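Local coordinates for protein ATP-dependent RNA helicase HrpB (Escherichia coli, PDB 6EUD) that hydrolyses ATP as a DExH-box NTPase of the RNA helicase type and binds single-stranded RNA, at residues L16-D21 and L44-I50; P24-A30 and L155-T161; S37-L42 and R70-L75; A140-D144 and Q377-L381. All coordinates share one frame; numbering follows the deposited sequence.

Overall arrangement
Contacts 1 to 3 lie within one ATP-binding module of the P-loop NTPase type, built around a largely parallel sheet; contact 4 joins its helix 133-145 to the distant loop 377-381. Contact 2 is central: it pairs strands 26-29 and 154-159. Contacts 1 and 3 share helix 40-45 on one sheet face, with centres about 14 Å and 17 Å from that of contact 2; L40 packs against L28 and M158, and L44 against L156. Contact 4, its centre about 16 Å from contact 2, uses the opposite face, where L142 and L143 touch L155. The predicted ATP site touches contact 2 through A30 and contact 3 through S37; contact 4 lies away from it.

Contact 1 (L16-D21 and L44-I50); sequences LLTALD and LLAHPGI
H47 carries its imidazole with CG opposite the backbone N (chi1 -180°), while D21, whose CG is turned away from its own carbonyl carbon (chi1 -45°), sends a carboxylate to meet it from the other direction. H47 NE2 donates to D21 OD2 over 2.8 Å, and the bond is fairly straight, 162° at the hydrogen. It lies in the ring plane and uses the syn lone pair of OD2, and the planes of imidazole and carboxylate nearly coincide. D21 OD1 makes a salt bridge to K154; with a partner on each oxygen, the carboxylate's rotation is probably restricted and its charged form favoured. L17 covers one face of the H47 ring: its CD2 stands 4.0 Å from the ring centroid in a CH-pi contact. Over the rim of the opposite face comes the backbone N of G49, brought there by the type I turn from H47 to I50. Next to this polar edge the contact is entirely apolar. L44 CD2 wedges between two leucines of helix 13-20, 3.5 Å from L17 CD2 and 3.6 Å from L20 CD2, with L20 and L44 crossing at about a right angle. L20 CD2 also meets I50 CD1 at 3.7 Å, and L16 and L20 press on V26 while L44 and I50 press on L122. This is the helix-on-sheet layer of a P-loop NTPase core: the helix preceding the first strand packs against helix 40-45, which follows the predicted nucleotide-binding loop, and a histidine-aspartate bond joins residues that follow the two helices.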
loop_
_atom_site.group_PDB
_atom_site.type_symbol
_atom_site.label_atom_id
_atom_site.label_comp_id
_atom_site.label_asym_id
_atom_site.label_seq_id
_atom_site.Cartn_x
_atom_site.Cartn_y
_atom_site.Cartn_z
ATOM N N LEU A 16 34.993 14.508 3.636
ATOM C CA LEU A 16 34.197 13.774 2.658
ATOM C C LEU A 16 35.062 12.979 1.682
ATOM O O LEU A 16 34.754 11.829 1.363
ATOM C CB LEU A 16 33.302 14.734 1.874
ATOM C CG LEU A 16 32.116 14.072 1.175
ATOM C CD1 LEU A 16 31.194 13.434 2.199
ATOM C CD2 LEU A 16 31.371 15.073 0.318
ATOM N N LEU A 17 36.132 13.603 1.203
ATOM C CA LEU A 17 37.033 12.943 0.274
ATOM C C LEU A 17 37.670 11.724 0.933
ATOM O O LEU A 17 37.775 10.670 0.311
ATOM C CB LEU A 17 38.105 13.911 -0.215
ATOM C CG LEU A 17 37.567 15.127 -0.966
ATOM C CD1 LEU A 17 38.711 15.991 -1.465
ATOM C CD2 LEU A 17 36.693 14.685 -2.103
ATOM N N THR A 18 38.074 11.867 2.195
ATOM C CA THR A 18 38.667 10.763 2.953
ATOM C C THR A 18 37.698 9.582 3.085
ATOM O O THR A 18 38.086 8.429 2.887
ATOM C CB THR A 18 39.106 11.207 4.363
ATOM O OG1 THR A 18 40.103 12.232 4.259
ATOM C CG2 THR A 18 39.675 10.031 5.137
ATOM N N ALA A 19 36.441 9.871 3.413
ATOM C CA ALA A 19 35.413 8.832 3.507
ATOM C C ALA A 19 35.041 8.294 2.127
ATOM O O ALA A 19 34.757 7.103 1.962
ATOM C CB ALA A 19 34.169 9.366 4.212
ATOM N N LEU A 20 35.038 9.188 1.143
ATOM C CA LEU A 20 34.695 8.829 -0.225
ATOM C C LEU A 20 35.616 7.722 -0.747
ATOM O O LEU A 20 35.151 6.730 -1.317
ATOM C CB LEU A 20 34.768 10.069 -1.123
ATOM C CG LEU A 20 33.631 10.206 -2.135
ATOM C CD1 LEU A 20 32.307 9.806 -1.515
ATOM C CD2 LEU A 20 33.570 11.632 -2.635
ATOM N N ASP A 21 36.915 7.893 -0.511
ATOM C CA ASP A 21 37.935 6.949 -0.956
ATOM C C ASP A 21 38.216 5.870 0.094
ATOM O O ASP A 21 39.331 5.355 0.179
ATOM C CB ASP A 21 39.236 7.696 -1.284
ATOM C CG ASP A 21 39.007 8.955 -2.114
ATOM O OD1 ASP A 21 38.093 8.969 -2.962
ATOM O OD2 ASP A 21 39.750 9.940 -1.912
ATOM N N LEU A 44 34.116 16.844 -6.421
ATOM C CA LEU A 44 34.254 15.394 -6.453
ATOM C C LEU A 44 34.617 14.949 -7.880
ATOM O O LEU A 44 35.179 13.873 -8.094
ATOM C CB LEU A 44 32.959 14.723 -5.978
ATOM C CG LEU A 44 32.444 15.153 -4.602
ATOM C CD1 LEU A 44 31.269 14.312 -4.156
ATOM C CD2 LEU A 44 33.537 15.093 -3.559
ATOM N N LEU A 45 34.295 15.801 -8.848
ATOM C CA LEU A 45 34.625 15.553 -10.244
ATOM C C LEU A 45 36.110 15.799 -10.487
ATOM O O LEU A 45 36.773 15.027 -11.177
ATOM C CB LEU A 45 33.778 16.447 -11.148
ATOM C CG LEU A 45 33.800 16.095 -12.628
ATOM C CD1 LEU A 45 33.334 14.662 -12.791
ATOM C CD2 LEU A 45 32.929 17.056 -13.423
ATOM N N ALA A 46 36.613 16.883 -9.897
ATOM C CA ALA A 46 38.004 17.295 -10.024
ATOM C C ALA A 46 38.916 16.458 -9.134
ATOM O O ALA A 46 40.131 16.429 -9.334
ATOM C CB ALA A 46 38.139 18.767 -9.687
ATOM N N HIS A 47 38.323 15.780 -8.153
ATOM C CA HIS A 47 39.060 14.879 -7.260
ATOM C C HIS A 47 39.453 13.584 -7.972
ATOM O O HIS A 47 38.583 12.848 -8.453
ATOM C CB HIS A 47 38.230 14.549 -6.012
ATOM C CG HIS A 47 38.921 13.636 -5.044
ATOM N ND1 HIS A 47 40.096 13.975 -4.406
ATOM C CD2 HIS A 47 38.598 12.397 -4.600
ATOM C CE1 HIS A 47 40.468 12.985 -3.614
ATOM N NE2 HIS A 47 39.576 12.016 -3.712
ATOM N N PRO A 48 40.769 13.296 -8.019
ATOM C CA PRO A 48 41.326 12.157 -8.760
ATOM C C PRO A 48 40.914 10.805 -8.177
ATOM O O PRO A 48 41.031 9.786 -8.859
ATOM C CB PRO A 48 42.840 12.368 -8.637
ATOM C CG PRO A 48 43.005 13.131 -7.381
ATOM C CD PRO A 48 41.813 14.040 -7.294
ATOM N N GLY A 49 40.433 10.801 -6.938
ATOM C CA GLY A 49 39.973 9.578 -6.304
ATOM C C GLY A 49 38.760 8.975 -6.990
ATOM O O GLY A 49 38.600 7.753 -7.026
ATOM N N ILE A 50 37.902 9.836 -7.533
ATOM C CA ILE A 50 36.708 9.400 -8.256
ATOM C C ILE A 50 37.056 9.104 -9.717
ATOM O O ILE A 50 37.725 9.904 -10.376
ATOM C CB ILE A 50 35.577 10.461 -8.180
ATOM C CG1 ILE A 50 34.745 10.276 -6.909
ATOM C CG2 ILE A 50 34.663 10.376 -9.392
ATOM C CD1 ILE A 50 35.500 10.537 -5.617
#

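Contact 2 (P24-A30 and L155-T161); sequences PQVLLSA and LLIMSAT
V26 to S29 and L156 to S159 run parallel as adjacent strands, matched V26 with L156 through S29 with S159, and the pairing is close throughout V26 to S29. L28 bonds the neighbouring strand through both its N and its O: N donates to I157 O at 2.7 Å and O accepts from S159 N at the same distance of 2.7 Å. V26 is held likewise between L155 O and I157 N. On the face carrying V26, L28, L156 and M158, L156 CD1 leans across to 3.8 Å from L28 CB, and L28 CD2 lies 3.8 Å from M158 CG, the two chains side by side and pointing the same way. On the other face L27 CD1 reaches back over I157 O at 3.4 Å. The ends are looser. P24 is exposed, its O hydrogen-bonded to Q146, and its approach to L155 N is too bent to count as a bond. At the far end A160 and T161 are partly exposed, and the last backbone bond, A30 N to S159 O, stretches to 3.1 Å. S29 OG, turned opposite its backbone N (chi1 173°), has L162 O as its main partner, with T161 O also close. Backbone bonding thus sets a register that leucine and methionine packing reinforces, and it places A30, the start of the predicted ATP-binding loop, beside the S159-A160-T161 sequence, which matches helicase motif III.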
loop_
_atom_site.group_PDB
_atom_site.type_symbol
_atom_site.label_atom_id
_atom_site.label_comp_id
_atom_site.label_asym_id
_atom_site.label_seq_id
_atom_site.Cartn_x
_atom_site.Cartn_y
_atom_site.Cartn_z
ATOM N N PRO A 24 32.224 2.097 0.330
ATOM C CA PRO A 24 31.307 1.985 -0.811
ATOM C C PRO A 24 30.091 2.932 -0.708
ATOM O O PRO A 24 29.519 3.295 -1.739
ATOM C CB PRO A 24 30.871 0.515 -0.766
ATOM C CG PRO A 24 31.061 0.102 0.646
ATOM C CD PRO A 24 32.257 0.861 1.134
ATOM N N GLN A 25 29.699 3.325 0.502
ATOM C CA GLN A 25 28.650 4.330 0.650
ATOM C C GLN A 25 29.099 5.441 1.607
ATOM O O GLN A 25 29.736 5.185 2.632
ATOM C CB GLN A 25 27.342 3.701 1.151
ATOM C CG GLN A 25 26.800 2.600 0.276
ATOM C CD GLN A 25 27.521 1.284 0.515
ATOM O OE1 GLN A 25 27.996 1.012 1.621
ATOM N NE2 GLN A 25 27.652 0.485 -0.534
ATOM N N VAL A 26 28.772 6.679 1.255
ATOM C CA VAL A 26 29.028 7.814 2.124
ATOM C C VAL A 26 27.756 8.633 2.308
ATOM O O VAL A 26 27.127 9.034 1.334
ATOM C CB VAL A 26 30.130 8.715 1.565
ATOM C CG1 VAL A 26 30.256 9.968 2.409
ATOM C CG2 VAL A 26 31.447 7.966 1.528
ATOM N N LEU A 27 27.379 8.872 3.559
ATOM C CA LEU A 27 26.197 9.671 3.866
ATOM C C LEU A 27 26.562 11.119 4.233
ATOM O O LEU A 27 27.330 11.360 5.171
ATOM C CB LEU A 27 25.407 9.011 4.997
ATOM C CG LEU A 27 24.277 9.826 5.636
ATOM C CD1 LEU A 27 23.259 10.308 4.597
ATOM C CD2 LEU A 27 23.589 9.033 6.743
ATOM N N LEU A 28 26.030 12.080 3.480
ATOM C CA LEU A 28 26.280 13.495 3.756
ATOM C C LEU A 28 25.015 14.239 4.175
ATOM O O LEU A 28 23.980 14.181 3.508
ATOM C CB LEU A 28 26.889 14.201 2.543
ATOM C CG LEU A 28 26.993 15.728 2.689
ATOM C CD1 LEU A 28 28.110 16.160 3.651
ATOM C CD2 LEU A 28 27.141 16.402 1.349
ATOM N N SER A 29 25.128 14.943 5.293
ATOM C CA SER A 29 24.061 15.769 5.827
ATOM C C SER A 29 24.507 17.239 5.850
ATOM O O SER A 29 25.592 17.562 6.332
ATOM C CB SER A 29 23.682 15.276 7.220
ATOM O OG SER A 29 22.764 16.148 7.836
ATOM N N ALA A 30 23.672 18.117 5.301
ATOM C CA ALA A 30 23.987 19.538 5.185
ATOM C C ALA A 30 22.734 20.324 4.812
ATOM O O ALA A 30 21.939 19.850 4.001
ATOM C CB ALA A 30 25.079 19.761 4.148
ATOM N N LEU A 155 29.271 5.802 -3.755
ATOM C CA LEU A 155 27.885 6.245 -3.612
ATOM C C LEU A 155 27.717 7.334 -2.549
ATOM O O LEU A 155 27.979 7.106 -1.359
ATOM C CB LEU A 155 26.997 5.037 -3.281
ATOM C CG LEU A 155 25.487 5.215 -3.281
ATOM C CD1 LEU A 155 25.057 5.687 -4.646
ATOM C CD2 LEU A 155 24.815 3.912 -2.915
ATOM N N LEU A 156 27.272 8.514 -2.978
ATOM C CA LEU A 156 27.044 9.616 -2.048
ATOM C C LEU A 156 25.563 9.933 -1.822
ATOM O O LEU A 156 24.848 10.366 -2.725
ATOM C CB LEU A 156 27.754 10.875 -2.535
ATOM C CG LEU A 156 27.570 12.099 -1.628
ATOM C CD1 LEU A 156 28.000 11.779 -0.197
ATOM C CD2 LEU A 156 28.380 13.250 -2.167
ATOM N N ILE A 157 25.109 9.748 -0.595
ATOM C CA ILE A 157 23.729 10.063 -0.275
ATOM C C ILE A 157 23.671 11.370 0.501
ATOM O O ILE A 157 24.249 11.490 1.585
ATOM C CB ILE A 157 23.076 8.920 0.513
ATOM C CG1 ILE A 157 23.193 7.631 -0.298
ATOM C CG2 ILE A 157 21.619 9.235 0.828
ATOM C CD1 ILE A 157 22.688 6.413 0.405
ATOM N N MET A 158 22.990 12.354 -0.078
ATOM C CA MET A 158 22.891 13.680 0.517
ATOM C C MET A 158 21.512 13.919 1.093
ATOM O O MET A 158 20.497 13.836 0.398
ATOM C CB MET A 158 23.190 14.771 -0.507
ATOM C CG MET A 158 24.611 14.800 -1.052
ATOM S SD MET A 158 24.770 16.196 -2.179
ATOM C CE MET A 158 26.463 16.029 -2.695
ATOM N N SER A 159 21.491 14.243 2.373
ATOM C CA SER A 159 20.267 14.557 3.069
ATOM C C SER A 159 20.386 15.970 3.648
ATOM O O SER A 159 21.476 16.403 4.037
ATOM C CB SER A 159 20.017 13.518 4.155
ATOM O OG SER A 159 18.864 13.800 4.918
ATOM N N ALA A 160 19.275 16.699 3.689
ATOM C CA ALA A 160 19.292 18.053 4.231
ATOM C C ALA A 160 18.901 18.088 5.713
ATOM O O ALA A 160 19.014 19.130 6.361
ATOM C CB ALA A 160 18.371 18.971 3.412
ATOM N N THR A 161 18.444 16.959 6.247
ATOM C CA THR A 161 18.036 16.904 7.649
ATOM C C THR A 161 19.165 16.351 8.476
ATOM O O THR A 161 19.884 15.462 8.022
ATOM C CB THR A 161 16.801 16.030 7.890
ATOM O OG1 THR A 161 17.161 14.643 7.762
ATOM C CG2 THR A 161 15.671 16.414 6.916
#

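Contact 3 (S37-L42 and R70-L75); sequences STWLPL and RLAELL
L42 and L71 meet branch to branch, and leucine packing of this sort makes up most of the contact. Their CG atoms are 3.6 Å apart as the two chains slide past each other in opposite directions. L42 then spreads its methyls: CD1 touches L74 CB at 3.7 Å, and CD2 touches L75 CD1 at 3.7 Å. L71 CD1 also lies 3.9 Å from P41 CB, and T38 CG2 rests lightly on R70 CB. A second kind of contact sets a side chain against backbone. With CG opposite its backbone N (chi1 -171°), L71 pushes CD1 into the bend before helix 40-45, 3.7 Å from S37 O and close to T38 C. The aromatic contribution comes from W39, whose CD1 edge meets L74 CD1 at 3.5 Å, the two side chains crossing at about a right angle. Polar groups act elsewhere: R70 forms a salt bridge with E73 on its own helix, its hydrogen bond weak, and S37 OG is hydrogen-bonded to D126 of the DEFH box. Helices 40-45 and 61-74 are therefore joined by apolar burial, with V83 packing on both L42 and L71, while the polar end of S37, in the predicted ATP site, is directed to D126.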
loop_
_atom_site.group_PDB
_atom_site.type_symbol
_atom_site.label_atom_id
_atom_site.label_comp_id
_atom_site.label_asym_id
_atom_site.label_seq_id
_atom_site.Cartn_x
_atom_site.Cartn_y
_atom_site.Cartn_z
ATOM N N SER A 37 24.432 20.968 -3.353
ATOM C CA SER A 37 23.968 20.634 -4.695
ATOM C C SER A 37 24.641 21.498 -5.768
ATOM O O SER A 37 25.021 21.011 -6.840
ATOM C CB SER A 37 22.447 20.805 -4.778
ATOM O OG SER A 37 21.808 20.272 -3.632
ATOM N N THR A 38 24.783 22.786 -5.463
ATOM C CA THR A 38 25.233 23.775 -6.431
ATOM C C THR A 38 26.735 24.036 -6.361
ATOM O O THR A 38 27.243 24.999 -6.941
ATOM C CB THR A 38 24.486 25.105 -6.232
ATOM O OG1 THR A 38 24.553 25.491 -4.852
ATOM C CG2 THR A 38 23.029 24.958 -6.644
ATOM N N TRP A 39 27.451 23.177 -5.650
ATOM C CA TRP A 39 28.888 23.336 -5.561
ATOM C C TRP A 39 29.564 21.990 -5.496
ATOM O O TRP A 39 30.288 21.621 -6.414
ATOM C CB TRP A 39 29.270 24.175 -4.340
ATOM C CG TRP A 39 30.693 24.625 -4.352
ATOM C CD1 TRP A 39 31.218 25.625 -5.111
ATOM C CD2 TRP A 39 31.772 24.110 -3.560
ATOM N NE1 TRP A 39 32.557 25.762 -4.851
ATOM C CE2 TRP A 39 32.924 24.849 -3.898
ATOM C CE3 TRP A 39 31.879 23.098 -2.598
ATOM C CZ2 TRP A 39 34.171 24.606 -3.310
ATOM C CZ3 TRP A 39 33.126 22.861 -2.011
ATOM C CH2 TRP A 39 34.250 23.611 -2.373
ATOM N N LEU A 40 29.293 21.252 -4.423
ATOM C CA LEU A 40 30.019 20.019 -4.098
ATOM C C LEU A 40 30.283 19.020 -5.255
ATOM O O LEU A 40 31.352 18.403 -5.289
ATOM C CB LEU A 40 29.292 19.294 -2.961
ATOM C CG LEU A 40 30.036 18.116 -2.328
ATOM C CD1 LEU A 40 31.499 18.450 -2.041
ATOM C CD2 LEU A 40 29.339 17.684 -1.061
ATOM N N PRO A 41 29.330 18.846 -6.196
ATOM C CA PRO A 41 29.611 17.923 -7.308
ATOM C C PRO A 41 30.915 18.161 -8.090
ATOM O O PRO A 41 31.657 17.205 -8.302
ATOM C CB PRO A 41 28.404 18.129 -8.223
ATOM C CG PRO A 41 27.308 18.429 -7.289
ATOM C CD PRO A 41 27.913 19.254 -6.192
ATOM N N LEU A 42 31.178 19.396 -8.507
ATOM C CA LEU A 42 32.373 19.720 -9.282
ATOM C C LEU A 42 33.667 19.299 -8.588
ATOM O O LEU A 42 34.632 18.904 -9.246
ATOM C CB LEU A 42 32.422 21.221 -9.555
ATOM C CG LEU A 42 31.308 21.824 -10.400
ATOM C CD1 LEU A 42 31.454 23.343 -10.426
ATOM C CD2 LEU A 42 31.323 21.239 -11.805
ATOM N N ARG A 70 22.962 25.976 -12.707
ATOM C CA ARG A 70 23.696 26.786 -11.742
ATOM C C ARG A 70 25.127 26.307 -11.576
ATOM O O ARG A 70 26.042 27.114 -11.431
ATOM C CB ARG A 70 22.993 26.788 -10.385
ATOM C CG ARG A 70 21.753 27.661 -10.335
ATOM C CD ARG A 70 21.654 28.376 -9.002
ATOM N NE ARG A 70 22.971 28.800 -8.527
ATOM C CZ ARG A 70 23.638 29.850 -8.998
ATOM N NH1 ARG A 70 23.123 30.592 -9.970
ATOM N NH2 ARG A 70 24.829 30.156 -8.500
ATOM N N LEU A 71 25.312 24.992 -11.595
ATOM C CA LEU A 71 26.634 24.395 -11.434
ATOM C C LEU A 71 27.476 24.580 -12.699
ATOM O O LEU A 71 28.709 24.521 -12.654
ATOM C CB LEU A 71 26.496 22.911 -11.079
ATOM C CG LEU A 71 27.724 22.101 -10.663
ATOM C CD1 LEU A 71 27.738 21.879 -9.155
ATOM C CD2 LEU A 71 27.718 20.765 -11.370
ATOM N N ALA A 72 26.799 24.820 -13.820
ATOM C CA ALA A 72 27.471 25.081 -15.089
ATOM C C ALA A 72 28.076 26.491 -15.128
ATOM O O ALA A 72 29.114 26.712 -15.753
ATOM C CB ALA A 72 26.498 24.883 -16.254
ATOM N N GLU A 73 27.417 27.439 -14.468
ATOM C CA GLU A 73 27.905 28.812 -14.397
ATOM C C GLU A 73 29.236 28.888 -13.655
ATOM O O GLU A 73 30.051 29.767 -13.935
ATOM C CB GLU A 73 26.879 29.721 -13.715
ATOM C CG GLU A 73 25.578 29.874 -14.488
ATOM C CD GLU A 73 24.522 30.639 -13.708
ATOM O OE1 GLU A 73 24.879 31.307 -12.714
ATOM O OE2 GLU A 73 23.333 30.559 -14.083
ATOM N N LEU A 74 29.444 27.976 -12.706
ATOM C CA LEU A 74 30.681 27.948 -11.931
ATOM C C LEU A 74 31.872 27.602 -12.811
ATOM O O LEU A 74 32.971 28.125 -12.612
ATOM C CB LEU A 74 30.575 26.957 -10.771
ATOM C CG LEU A 74 29.844 27.446 -9.517
ATOM C CD1 LEU A 74 30.440 26.808 -8.275
ATOM C CD2 LEU A 74 29.893 28.971 -9.415
ATOM N N LEU A 75 31.652 26.720 -13.782
ATOM C CA LEU A 75 32.682 26.391 -14.762
ATOM C C LEU A 75 32.606 27.313 -15.989
ATOM O O LEU A 75 33.354 27.134 -16.954
ATOM C CB LEU A 75 32.567 24.926 -15.198
ATOM C CG LEU A 75 33.122 23.845 -14.269
ATOM C CD1 LEU A 75 32.981 22.474 -14.910
ATOM C CD2 LEU A 75 34.573 24.120 -13.926
#

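Contact 4 (A140-D144 and Q377-L381); sequences ALLLD and QMSWL
A140 CB sits over the face of the W380 indole, 3.9 Å from the centroid of the six-membered ring and 12° off its normal, a CH-pi contact. The same methyl meets M378 CE at 3.7 Å, so one small side chain touches thioether and indole, about 90° apart around it. M378 gets there by bending at chi2 (-84°) and again at chi3, which also leaves CE 4.1 Å from L141 CD2. Its SD passes D144 OD2 at 3.6 Å, the two side chains crossing at about a right angle. L143 CD1 completes the apolar shell, lightly, against S379 CB. One water joins two backbone atoms and a carboxylate across the segments: it accepts from S379 N at 2.6 Å and donates to A140 O at 3.0 Å and to D144 OD1 at 3.2 Å. It serves a helix carbonyl and a carboxylate oxygen together, and ties both to an irregular chain. Further out, W380 NE1 is hydrogen-bonded to P375 O, which helps fix the tilt of the indole, and L363 packs on that ring. L367 supports M378, while W370 touches both L141 and D144. Helix 133-145 is thus covered here by the loop between helices 361-370 and 386-398; its other neighbours include I111 of helix 106-113, on L141 and L142, and M170 of helix 167-170, on L143, with strand 154-159 packed against it from the sheet.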
loop_
_atom_site.group_PDB
_atom_site.type_symbol
_atom_site.label_atom_id
_atom_site.label_comp_id
_atom_site.label_asym_id
_atom_site.label_seq_id
_atom_site.Cartn_x
_atom_site.Cartn_y
_atom_site.Cartn_z
ATOM N N ALA A 140 18.266 0.934 -3.809
ATOM C CA ALA A 140 18.241 -0.532 -3.819
ATOM C C ALA A 140 18.997 -1.137 -5.013
ATOM O O ALA A 140 19.737 -2.130 -4.854
ATOM C CB ALA A 140 16.802 -1.029 -3.808
ATOM N N LEU A 141 18.803 -0.552 -6.196
ATOM C CA LEU A 141 19.485 -1.015 -7.401
ATOM C C LEU A 141 20.977 -0.789 -7.279
ATOM O O LEU A 141 21.777 -1.682 -7.538
ATOM C CB LEU A 141 18.940 -0.300 -8.639
ATOM C CG LEU A 141 17.474 -0.642 -8.923
ATOM C CD1 LEU A 141 16.875 0.290 -9.947
ATOM C CD2 LEU A 141 17.375 -2.076 -9.404
ATOM N N LEU A 142 21.352 0.405 -6.854
ATOM C CA LEU A 142 22.763 0.752 -6.726
ATOM C C LEU A 142 23.514 -0.089 -5.682
ATOM O O LEU A 142 24.703 -0.361 -5.836
ATOM C CB LEU A 142 22.890 2.234 -6.400
ATOM C CG LEU A 142 22.504 3.134 -7.568
ATOM C CD1 LEU A 142 22.343 4.578 -7.123
ATOM C CD2 LEU A 142 23.541 2.997 -8.679
ATOM N N LEU A 143 22.831 -0.498 -4.621
ATOM C CA LEU A 143 23.439 -1.387 -3.641
ATOM C C LEU A 143 23.607 -2.802 -4.227
ATOM O O LEU A 143 24.467 -3.569 -3.784
ATOM C CB LEU A 143 22.596 -1.423 -2.368
ATOM C CG LEU A 143 22.646 -0.160 -1.494
ATOM C CD1 LEU A 143 21.739 -0.277 -0.261
ATOM C CD2 LEU A 143 24.079 0.138 -1.092
ATOM N N ASP A 144 22.796 -3.147 -5.226
ATOM C CA ASP A 144 22.948 -4.441 -5.866
ATOM C C ASP A 144 24.044 -4.401 -6.923
ATOM O O ASP A 144 24.798 -5.366 -7.064
ATOM C CB ASP A 144 21.641 -4.918 -6.481
ATOM C CG ASP A 144 20.902 -5.869 -5.573
ATOM O OD1 ASP A 144 21.239 -5.932 -4.369
ATOM O OD2 ASP A 144 20.006 -6.574 -6.063
ATOM N N GLN A 377 14.331 -9.556 -1.328
ATOM C CA GLN A 377 15.723 -9.818 -1.701
ATOM C C GLN A 377 16.571 -8.548 -1.723
ATOM O O GLN A 377 17.758 -8.585 -1.424
ATOM C CB GLN A 377 15.800 -10.491 -3.073
ATOM C CG GLN A 377 14.948 -11.734 -3.245
ATOM C CD GLN A 377 14.742 -12.076 -4.716
ATOM O OE1 GLN A 377 15.299 -11.420 -5.596
ATOM N NE2 GLN A 377 13.944 -13.103 -4.987
ATOM N N MET A 378 15.957 -7.427 -2.087
ATOM C CA MET A 378 16.652 -6.143 -2.154
ATOM C C MET A 378 16.816 -5.542 -0.766
ATOM O O MET A 378 16.166 -5.982 0.181
ATOM C CB MET A 378 15.880 -5.161 -3.037
ATOM C CG MET A 378 15.308 -5.770 -4.305
ATOM S SD MET A 378 16.508 -5.823 -5.635
ATOM C CE MET A 378 16.755 -4.075 -5.899
ATOM N N SER A 379 17.658 -4.514 -0.656
ATOM C CA SER A 379 17.828 -3.774 0.593
ATOM C C SER A 379 17.055 -2.453 0.584
ATOM O O SER A 379 17.454 -1.491 -0.071
ATOM C CB SER A 379 19.313 -3.507 0.861
ATOM O OG SER A 379 20.030 -4.719 1.094
ATOM N N TRP A 380 15.947 -2.412 1.316
ATOM C CA TRP A 380 15.132 -1.208 1.421
ATOM C C TRP A 380 15.330 -0.519 2.755
ATOM O O TRP A 380 15.648 -1.173 3.742
ATOM C CB TRP A 380 13.655 -1.557 1.244
ATOM C CG TRP A 380 13.447 -2.303 0.034
ATOM C CD1 TRP A 380 13.428 -3.650 -0.096
ATOM C CD2 TRP A 380 13.277 -1.763 -1.274
ATOM N NE1 TRP A 380 13.235 -3.991 -1.406
ATOM C CE2 TRP A 380 13.135 -2.846 -2.152
ATOM C CE3 TRP A 380 13.214 -0.462 -1.786
ATOM C CZ2 TRP A 380 12.932 -2.672 -3.524
ATOM C CZ3 TRP A 380 13.007 -0.291 -3.150
ATOM C CH2 TRP A 380 12.870 -1.385 -3.998
ATOM N N LEU A 381 15.154 0.797 2.799
ATOM C CA LEU A 381 15.065 1.443 4.098
ATOM C C LEU A 381 13.758 0.974 4.698
ATOM O O LEU A 381 13.696 0.598 5.857
ATOM C CB LEU A 381 15.117 2.971 4.012
ATOM C CG LEU A 381 16.464 3.662 4.233
ATOM C CD1 LEU A 381 16.255 5.132 4.540
ATOM C CD2 LEU A 381 17.181 2.999 5.373
HETATM O O HOH W 1 19.321 -4.051 -2.606
#